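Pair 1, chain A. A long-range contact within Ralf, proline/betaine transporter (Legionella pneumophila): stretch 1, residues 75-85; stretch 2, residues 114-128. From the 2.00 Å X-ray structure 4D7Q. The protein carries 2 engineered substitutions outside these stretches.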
# COMPACT_ATOMS: atom_id res chain seq x y z
N ASN A 75 5.53 -12.86 -0.13
CA ASN A 75 5.66 -11.47 -0.52
C ASN A 75 6.70 -10.72 0.31
O ASN A 75 7.53 -10.02 -0.21
CB ASN A 75 4.33 -10.71 -0.42
CG ASN A 75 3.16 -11.46 -0.98
OD1 ASN A 75 3.07 -11.56 -2.16
ND2 ASN A 75 2.35 -12.00 -0.17
N GLN A 76 6.61 -10.88 1.61
CA GLN A 76 7.51 -10.24 2.58
C GLN A 76 8.92 -10.67 2.36
O GLN A 76 9.82 -9.83 2.40
CB GLN A 76 7.07 -10.55 4.02
CG GLN A 76 5.69 -10.00 4.32
CD GLN A 76 5.58 -9.67 5.78
OE1 GLN A 76 5.47 -10.57 6.63
NE2 GLN A 76 5.69 -8.37 6.08
N GLN A 77 9.13 -11.98 2.08
CA GLN A 77 10.46 -12.54 1.86
C GLN A 77 11.01 -12.03 0.53
O GLN A 77 12.19 -11.71 0.44
CB GLN A 77 10.43 -14.07 1.91
CG GLN A 77 10.32 -14.66 3.33
CD GLN A 77 9.82 -16.08 3.29
OE1 GLN A 77 9.62 -16.69 2.23
NE2 GLN A 77 9.58 -16.65 4.46
N VAL A 78 10.13 -11.91 -0.48
CA VAL A 78 10.51 -11.39 -1.80
C VAL A 78 10.94 -9.92 -1.67
O VAL A 78 12.00 -9.54 -2.19
CB VAL A 78 9.43 -11.63 -2.90
CG1 VAL A 78 9.80 -10.88 -4.19
CG2 VAL A 78 9.26 -13.12 -3.20
N LEU A 79 10.13 -9.09 -0.95
CA LEU A 79 10.44 -7.69 -0.72
C LEU A 79 11.79 -7.50 0.06
O LEU A 79 12.58 -6.61 -0.28
CB LEU A 79 9.28 -6.96 -0.02
CG LEU A 79 9.55 -5.50 0.45
CD1 LEU A 79 9.80 -4.57 -0.74
CD2 LEU A 79 8.40 -5.00 1.34
N LYS A 80 12.06 -8.37 1.07
CA LYS A 80 13.34 -8.29 1.81
C LYS A 80 14.50 -8.49 0.82
O LYS A 80 15.47 -7.74 0.84
CB LYS A 80 13.39 -9.34 2.95
CG LYS A 80 14.65 -9.27 3.81
CD LYS A 80 14.50 -10.12 5.08
CE LYS A 80 15.80 -10.30 5.85
NZ LYS A 80 16.13 -9.12 6.70
N ALA A 81 14.36 -9.47 -0.10
CA ALA A 81 15.39 -9.76 -1.10
C ALA A 81 15.49 -8.59 -2.11
O ALA A 81 16.59 -8.12 -2.40
CB ALA A 81 15.09 -11.07 -1.81
N PHE A 82 14.34 -8.06 -2.54
CA PHE A 82 14.24 -6.95 -3.49
C PHE A 82 14.96 -5.71 -2.96
O PHE A 82 15.79 -5.15 -3.68
CB PHE A 82 12.75 -6.64 -3.78
CG PHE A 82 12.49 -5.49 -4.75
CD1 PHE A 82 12.42 -5.72 -6.12
CD2 PHE A 82 12.26 -4.20 -4.28
CE1 PHE A 82 12.13 -4.67 -7.01
CE2 PHE A 82 12.02 -3.15 -5.17
CZ PHE A 82 11.94 -3.39 -6.52
N THR A 83 14.66 -5.29 -1.72
CA THR A 83 15.28 -4.10 -1.10
C THR A 83 16.79 -4.29 -0.79
O THR A 83 17.56 -3.35 -1.00
CB THR A 83 14.45 -3.59 0.09
OG1 THR A 83 13.08 -3.46 -0.31
CG2 THR A 83 14.94 -2.22 0.62
N SER A 84 17.20 -5.49 -0.33
CA SER A 84 18.61 -5.80 -0.00
C SER A 84 19.54 -5.72 -1.21
O SER A 84 20.74 -5.48 -1.06
CB SER A 84 18.73 -7.18 0.63
OG SER A 84 18.45 -8.18 -0.34
N GLN A 85 18.97 -5.89 -2.41
CA GLN A 85 19.65 -5.82 -3.70
C GLN A 85 19.90 -4.35 -4.10
O GLN A 85 20.64 -4.08 -5.05
CB GLN A 85 18.84 -6.59 -4.76
CG GLN A 85 19.02 -8.12 -4.66
CD GLN A 85 17.90 -8.96 -5.26
OE1 GLN A 85 17.21 -8.56 -6.21
NE2 GLN A 85 17.72 -10.17 -4.73
N ASP A 114 3.03 1.13 4.02
CA ASP A 114 3.69 0.91 5.30
C ASP A 114 4.75 -0.19 5.16
O ASP A 114 5.88 -0.01 5.59
CB ASP A 114 2.65 0.51 6.35
CG ASP A 114 3.14 0.60 7.77
OD1 ASP A 114 4.03 1.42 8.02
OD2 ASP A 114 2.62 -0.11 8.61
N ARG A 115 4.41 -1.32 4.52
CA ARG A 115 5.40 -2.39 4.32
C ARG A 115 6.61 -1.93 3.50
O ARG A 115 7.74 -2.31 3.81
CB ARG A 115 4.75 -3.63 3.73
CG ARG A 115 3.95 -4.37 4.79
CD ARG A 115 3.30 -5.62 4.24
NE ARG A 115 2.16 -5.93 5.08
CZ ARG A 115 0.90 -5.67 4.76
NH1 ARG A 115 0.60 -5.22 3.54
NH2 ARG A 115 -0.07 -5.92 5.61
N LEU A 116 6.40 -1.07 2.50
CA LEU A 116 7.48 -0.54 1.67
C LEU A 116 8.40 0.40 2.45
O LEU A 116 9.61 0.29 2.35
CB LEU A 116 6.91 0.17 0.43
CG LEU A 116 6.16 -0.72 -0.59
CD1 LEU A 116 5.79 0.08 -1.80
CD2 LEU A 116 6.96 -1.99 -0.98
N VAL A 117 7.84 1.30 3.24
CA VAL A 117 8.60 2.24 4.06
C VAL A 117 9.37 1.45 5.15
O VAL A 117 10.55 1.71 5.35
CB VAL A 117 7.70 3.38 4.61
CG1 VAL A 117 8.50 4.37 5.46
CG2 VAL A 117 6.98 4.13 3.47
N GLN A 118 8.75 0.43 5.74
CA GLN A 118 9.42 -0.42 6.74
C GLN A 118 10.62 -1.16 6.12
O GLN A 118 11.68 -1.25 6.73
CB GLN A 118 8.42 -1.43 7.35
CG GLN A 118 7.40 -0.76 8.28
CD GLN A 118 6.49 -1.72 8.99
OE1 GLN A 118 5.31 -1.45 9.19
NE2 GLN A 118 7.02 -2.82 9.48
N SER A 119 10.44 -1.66 4.89
CA SER A 119 11.49 -2.35 4.16
C SER A 119 12.69 -1.42 3.90
O SER A 119 13.82 -1.80 4.20
CB SER A 119 10.93 -2.88 2.84
OG SER A 119 11.87 -3.74 2.23
N PHE A 120 12.44 -0.21 3.36
CA PHE A 120 13.51 0.77 3.12
C PHE A 120 14.21 1.12 4.44
O PHE A 120 15.44 1.23 4.46
CB PHE A 120 12.96 2.06 2.47
CG PHE A 120 13.91 3.24 2.62
CD1 PHE A 120 15.05 3.35 1.82
CD2 PHE A 120 13.73 4.18 3.64
CE1 PHE A 120 15.98 4.38 2.02
CE2 PHE A 120 14.67 5.21 3.84
CZ PHE A 120 15.78 5.30 3.02
N SER A 121 13.42 1.36 5.51
CA SER A 121 13.94 1.76 6.83
C SER A 121 14.93 0.73 7.39
O SER A 121 16.03 1.10 7.79
CB SER A 121 12.79 1.99 7.82
OG SER A 121 11.92 3.00 7.32
N GLY A 122 14.56 -0.55 7.32
CA GLY A 122 15.43 -1.64 7.79
C GLY A 122 16.70 -1.78 6.97
O GLY A 122 17.79 -1.92 7.53
N ALA A 123 16.57 -1.69 5.64
CA ALA A 123 17.72 -1.83 4.74
C ALA A 123 18.66 -0.61 4.77
O ALA A 123 19.87 -0.78 4.78
CB ALA A 123 17.25 -2.13 3.33
N TYR A 124 18.10 0.62 4.82
CA TYR A 124 18.91 1.83 4.91
C TYR A 124 19.69 1.82 6.21
O TYR A 124 20.88 2.17 6.22
CB TYR A 124 18.06 3.12 4.85
CG TYR A 124 18.97 4.32 4.75
CD1 TYR A 124 19.52 4.69 3.53
CD2 TYR A 124 19.44 4.96 5.90
CE1 TYR A 124 20.47 5.71 3.45
CE2 TYR A 124 20.38 5.98 5.83
CZ TYR A 124 20.91 6.34 4.60
OH TYR A 124 21.82 7.35 4.53
N PHE A 125 19.03 1.46 7.32
CA PHE A 125 19.70 1.39 8.62
C PHE A 125 20.80 0.30 8.61
O PHE A 125 21.91 0.57 9.04
CB PHE A 125 18.72 1.19 9.78
CG PHE A 125 19.42 0.89 11.09
CD1 PHE A 125 20.28 1.83 11.67
CD2 PHE A 125 19.27 -0.34 11.71
CE1 PHE A 125 20.97 1.53 12.85
CE2 PHE A 125 19.94 -0.63 12.91
CZ PHE A 125 20.80 0.30 13.46
N GLN A 126 20.49 -0.90 8.10
CA GLN A 126 21.45 -2.00 8.05
C GLN A 126 22.72 -1.60 7.28
O GLN A 126 23.83 -1.86 7.74
CB GLN A 126 20.80 -3.25 7.43
CG GLN A 126 21.62 -4.53 7.65
CD GLN A 126 21.44 -5.50 6.51
OE1 GLN A 126 20.81 -6.56 6.66
NE2 GLN A 126 22.00 -5.18 5.35
N GLN A 127 22.54 -0.94 6.13
CA GLN A 127 23.65 -0.51 5.29
C GLN A 127 24.33 0.77 5.79
O GLN A 127 25.46 1.03 5.40
CB GLN A 127 23.19 -0.34 3.84
CG GLN A 127 22.76 -1.64 3.17
CD GLN A 127 22.39 -1.41 1.73
OE1 GLN A 127 23.03 -0.64 1.02
NE2 GLN A 127 21.38 -2.12 1.26
N ASN A 128 23.65 1.56 6.66
CA ASN A 128 24.18 2.82 7.19
C ASN A 128 23.91 2.98 8.70
O ASN A 128 23.26 3.98 9.10
CB ASN A 128 23.60 4.01 6.39
CG ASN A 128 23.93 3.94 4.92
OD1 ASN A 128 25.07 4.17 4.52
ND2 ASN A 128 22.96 3.58 4.10

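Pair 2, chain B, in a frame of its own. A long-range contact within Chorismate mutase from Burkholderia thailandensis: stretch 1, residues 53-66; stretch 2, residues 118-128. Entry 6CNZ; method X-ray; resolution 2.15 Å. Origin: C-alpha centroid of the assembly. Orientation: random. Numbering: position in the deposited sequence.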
# COMPACT_ATOMS: atom_id res chain seq x y z
N ALA B 53 -21.38 -9.78 -5.39
CA ALA B 53 -20.64 -10.05 -6.61
C ALA B 53 -19.16 -10.25 -6.31
O ALA B 53 -18.53 -11.19 -6.81
CB ALA B 53 -20.84 -8.92 -7.61
N LEU B 54 -18.58 -9.38 -5.49
CA LEU B 54 -17.18 -9.53 -5.12
C LEU B 54 -16.93 -10.89 -4.48
O LEU B 54 -15.98 -11.59 -4.85
CB LEU B 54 -16.77 -8.41 -4.18
CG LEU B 54 -15.39 -8.58 -3.54
CD1 LEU B 54 -14.29 -8.66 -4.60
CD2 LEU B 54 -15.11 -7.44 -2.56
N LEU B 55 -17.78 -11.29 -3.53
CA LEU B 55 -17.55 -12.55 -2.84
C LEU B 55 -17.72 -13.74 -3.77
O LEU B 55 -17.01 -14.75 -3.63
CB LEU B 55 -18.47 -12.67 -1.63
CG LEU B 55 -18.27 -11.63 -0.52
CD1 LEU B 55 -19.52 -11.53 0.36
CD2 LEU B 55 -17.03 -11.91 0.34
N THR B 56 -18.64 -13.66 -4.73
CA THR B 56 -18.75 -14.71 -5.74
C THR B 56 -17.45 -14.82 -6.53
O THR B 56 -16.90 -15.92 -6.69
CB THR B 56 -19.94 -14.42 -6.67
OG1 THR B 56 -21.17 -14.66 -5.96
CG2 THR B 56 -19.90 -15.31 -7.91
N ASP B 57 -16.93 -13.69 -6.99
CA ASP B 57 -15.66 -13.70 -7.70
C ASP B 57 -14.53 -14.25 -6.83
O ASP B 57 -13.66 -14.99 -7.31
CB ASP B 57 -15.32 -12.29 -8.19
CG ASP B 57 -14.16 -12.26 -9.16
OD1 ASP B 57 -14.22 -13.00 -10.17
OD2 ASP B 57 -13.19 -11.51 -8.94
N VAL B 58 -14.51 -13.89 -5.54
CA VAL B 58 -13.46 -14.37 -4.65
C VAL B 58 -13.50 -15.89 -4.56
O VAL B 58 -12.45 -16.55 -4.54
CB VAL B 58 -13.59 -13.73 -3.26
CG1 VAL B 58 -12.90 -14.59 -2.18
CG2 VAL B 58 -13.01 -12.31 -3.30
N GLU B 59 -14.70 -16.47 -4.51
CA GLU B 59 -14.78 -17.92 -4.41
C GLU B 59 -14.23 -18.58 -5.66
O GLU B 59 -13.51 -19.58 -5.57
CB GLU B 59 -16.23 -18.35 -4.15
CG GLU B 59 -16.65 -18.20 -2.68
CD GLU B 59 -17.88 -19.02 -2.35
OE1 GLU B 59 -18.91 -18.43 -1.93
OE2 GLU B 59 -17.83 -20.26 -2.51
N LYS B 60 -14.52 -18.01 -6.84
CA LYS B 60 -14.02 -18.58 -8.09
C LYS B 60 -12.50 -18.41 -8.22
O LYS B 60 -11.81 -19.33 -8.66
CB LYS B 60 -14.75 -17.97 -9.28
N ARG B 61 -11.96 -17.26 -7.82
CA ARG B 61 -10.51 -17.08 -7.89
C ARG B 61 -9.78 -17.96 -6.88
O ARG B 61 -8.68 -18.46 -7.17
CB ARG B 61 -10.15 -15.62 -7.66
CG ARG B 61 -10.50 -14.70 -8.81
CD ARG B 61 -10.41 -13.25 -8.39
NE ARG B 61 -10.51 -12.37 -9.55
CZ ARG B 61 -9.55 -11.54 -9.95
NH1 ARG B 61 -8.42 -11.43 -9.27
NH2 ARG B 61 -9.74 -10.79 -11.03
N ALA B 62 -10.35 -18.15 -5.69
CA ALA B 62 -9.71 -19.00 -4.69
C ALA B 62 -9.49 -20.41 -5.24
O ALA B 62 -8.39 -20.96 -5.14
CB ALA B 62 -10.55 -19.05 -3.41
N THR B 63 -10.53 -20.99 -5.83
CA THR B 63 -10.41 -22.32 -6.43
C THR B 63 -9.25 -22.38 -7.42
O THR B 63 -8.44 -23.31 -7.39
CB THR B 63 -11.72 -22.68 -7.13
OG1 THR B 63 -12.79 -22.59 -6.18
CG2 THR B 63 -11.65 -24.09 -7.67
N ALA B 64 -9.17 -21.39 -8.32
CA ALA B 64 -8.07 -21.35 -9.28
C ALA B 64 -6.72 -21.35 -8.58
O ALA B 64 -5.77 -21.96 -9.07
CB ALA B 64 -8.21 -20.12 -10.17
N ASN B 65 -6.61 -20.67 -7.44
CA ASN B 65 -5.33 -20.53 -6.74
C ASN B 65 -5.10 -21.58 -5.66
O ASN B 65 -4.17 -21.44 -4.86
CB ASN B 65 -5.23 -19.14 -6.10
CG ASN B 65 -5.22 -18.01 -7.13
OD1 ASN B 65 -4.16 -17.61 -7.61
ND2 ASN B 65 -6.41 -17.49 -7.45
N GLY B 66 -5.94 -22.62 -5.59
CA GLY B 66 -5.72 -23.66 -4.60
C GLY B 66 -6.08 -23.31 -3.17
O GLY B 66 -5.74 -24.06 -2.26
N LEU B 118 -6.15 -5.44 -5.86
CA LEU B 118 -5.79 -6.02 -4.56
C LEU B 118 -6.51 -7.34 -4.32
O LEU B 118 -6.01 -8.18 -3.56
CB LEU B 118 -6.08 -5.02 -3.44
CG LEU B 118 -4.97 -3.96 -3.37
CD1 LEU B 118 -5.41 -2.73 -2.59
CD2 LEU B 118 -3.69 -4.52 -2.80
N THR B 119 -7.67 -7.56 -4.95
CA THR B 119 -8.34 -8.85 -4.84
C THR B 119 -7.39 -9.98 -5.19
O THR B 119 -7.19 -10.91 -4.40
CB THR B 119 -9.57 -8.88 -5.74
OG1 THR B 119 -10.51 -7.90 -5.29
CG2 THR B 119 -10.22 -10.26 -5.68
N GLN B 120 -6.75 -9.91 -6.36
CA GLN B 120 -5.84 -10.98 -6.77
C GLN B 120 -4.61 -11.06 -5.87
O GLN B 120 -4.13 -12.16 -5.58
CB GLN B 120 -5.42 -10.81 -8.23
CG GLN B 120 -4.57 -11.99 -8.75
CD GLN B 120 -5.18 -13.38 -8.45
OE1 GLN B 120 -6.39 -13.59 -8.58
NE2 GLN B 120 -4.33 -14.32 -8.04
N SER B 121 -4.05 -9.91 -5.47
CA SER B 121 -2.87 -9.95 -4.59
C SER B 121 -3.22 -10.55 -3.24
O SER B 121 -2.45 -11.34 -2.68
CB SER B 121 -2.29 -8.54 -4.41
OG SER B 121 -2.09 -7.90 -5.65
N LEU B 122 -4.37 -10.17 -2.69
CA LEU B 122 -4.80 -10.72 -1.41
C LEU B 122 -5.07 -12.21 -1.51
O LEU B 122 -4.71 -12.97 -0.59
CB LEU B 122 -6.05 -9.99 -0.94
CG LEU B 122 -5.71 -8.62 -0.34
CD1 LEU B 122 -6.98 -7.87 0.02
CD2 LEU B 122 -4.83 -8.81 0.89
N ILE B 123 -5.69 -12.66 -2.60
CA ILE B 123 -5.96 -14.09 -2.73
C ILE B 123 -4.65 -14.86 -2.82
O ILE B 123 -4.49 -15.91 -2.19
CB ILE B 123 -6.88 -14.38 -3.93
CG1 ILE B 123 -8.28 -13.86 -3.62
CG2 ILE B 123 -6.94 -15.87 -4.22
CD1 ILE B 123 -9.30 -14.30 -4.61
N ALA B 124 -3.69 -14.35 -3.58
CA ALA B 124 -2.38 -15.00 -3.65
C ALA B 124 -1.65 -14.93 -2.31
O ALA B 124 -0.96 -15.88 -1.92
CB ALA B 124 -1.54 -14.37 -4.76
N ALA B 125 -1.77 -13.80 -1.60
CA ALA B 125 -1.14 -13.69 -0.29
C ALA B 125 -1.77 -14.65 0.71
O ALA B 125 -1.07 -15.26 1.51
CB ALA B 125 -1.21 -12.25 0.23
N LEU B 126 -3.10 -14.78 0.67
CA LEU B 126 -3.79 -15.71 1.57
C LEU B 126 -3.35 -17.15 1.31
O LEU B 126 -3.18 -17.93 2.25
CB LEU B 126 -5.30 -15.56 1.39
CG LEU B 126 -6.24 -16.00 2.52
CD1 LEU B 126 -5.98 -15.20 3.80
CD2 LEU B 126 -7.68 -15.81 2.06
N ALA B 127 -3.18 -17.51 0.03
CA ALA B 127 -2.72 -18.85 -0.31
C ALA B 127 -1.40 -19.18 0.37
O ALA B 127 -1.17 -20.33 0.77
CB ALA B 127 -2.55 -18.99 -1.83
N ARG B 128 -0.51 -18.20 0.51
CA ARG B 128 0.76 -18.49 1.18
C ARG B 128 0.59 -18.59 2.68
O ARG B 128 1.43 -19.20 3.35
CB ARG B 128 1.81 -17.44 0.85
CG ARG B 128 2.33 -17.53 -0.57
CD ARG B 128 3.20 -16.34 -0.90
NE ARG B 128 3.47 -16.24 -2.34
CZ ARG B 128 4.19 -15.27 -2.89
NH1 ARG B 128 4.72 -14.33 -2.12
NH2 ARG B 128 4.38 -15.24 -4.20

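Both pairs consist of two helices that cross at nearly the same angle, with their N-to-C directions running broadly the same way. In pair 1 the axes of helix 75-84 and helix 114-127 approach to 9.7 Å and cross at -46°; in pair 2 helix 53-64 and helix 118-128 approach to 10.0 Å and cross at -48°. Superposing N, CA and C of 14 central residues gives an RMSD of 0.5 Å, so the likeness extends to the backbone path. The buried surface is also similar, 372 Å² in pair 1 and 424 Å² in pair 2, both sides summed.

The matched positions follow a helical repeat. On the first helix, L79(A) falls on R61(B) and T83(A) on N65(B); on the second, R115(A) falls on T119(B), S119(A) on I123(B) and A123(A) on A127(B). All ten residues point CA-to-CB toward the partner stretch, and in each helix they are spaced by four, which keeps them on one face. What differs is the chemistry placed there.

At the centre, the match of S119(A) with I123(B) exchanges a small polar side chain for a branched apolar one. In pair 1, S119(A) OG lies 2.8 Å from T83(A) OG1 in a hydrogen bond whose donor may be either hydroxyl, and the same OG is 3.4 Å from L79(A) CG. The leucine thus supplies the bulk: its CD1 reaches L116(A) CD2 at 3.8 Å, and its CD2 comes within 3.7 Å of R115(A) O. In pair 2 the bulk comes from the second helix instead. I123(B) has 84 Å² covered, more than any other residue of pair 2, and its CD1 lies 3.4 Å from R61(B) CB and 3.9 Å from V58(B) O. Its CG2 is 3.7 Å from N65(B) ND2, where pair 1 has the hydroxyl pair.

R61(B), in the place of L79(A), packs with its aliphatic portion: its CD is 4.0 Å from T119(B) CG2. The charged end is held within its own helix by a salt bridge, R61(B) NE to D57(B) OD2 at 2.9 Å. Beyond it, R61(B) NH1 stands 3.0 Å from Q120(B) OE1. Q120(B) matches L116(A); in both, CA-to-CB points sideways while the end comes nearer the partner. The leucine makes an apolar contact there, whereas Q120(B) NE2 gives a weak hydrogen bond to N65(B) OD1 at 3.3 Å.

N65(B) and T83(A) both adopt the m rotamer, and their side-chain centres lie 1.1 Å apart after superposition. The asparagine also turns back on its own helix, with N65(B) ND2 donating to R61(B) O at a very short 2.5 Å.

The alanines agree closely, with side-chain centres 0.5 Å apart. A123(A) CB meets T83(A) CG2 at 3.6 Å; A127(B) CB instead faces backbone, 4.2 Å from N65(B) O.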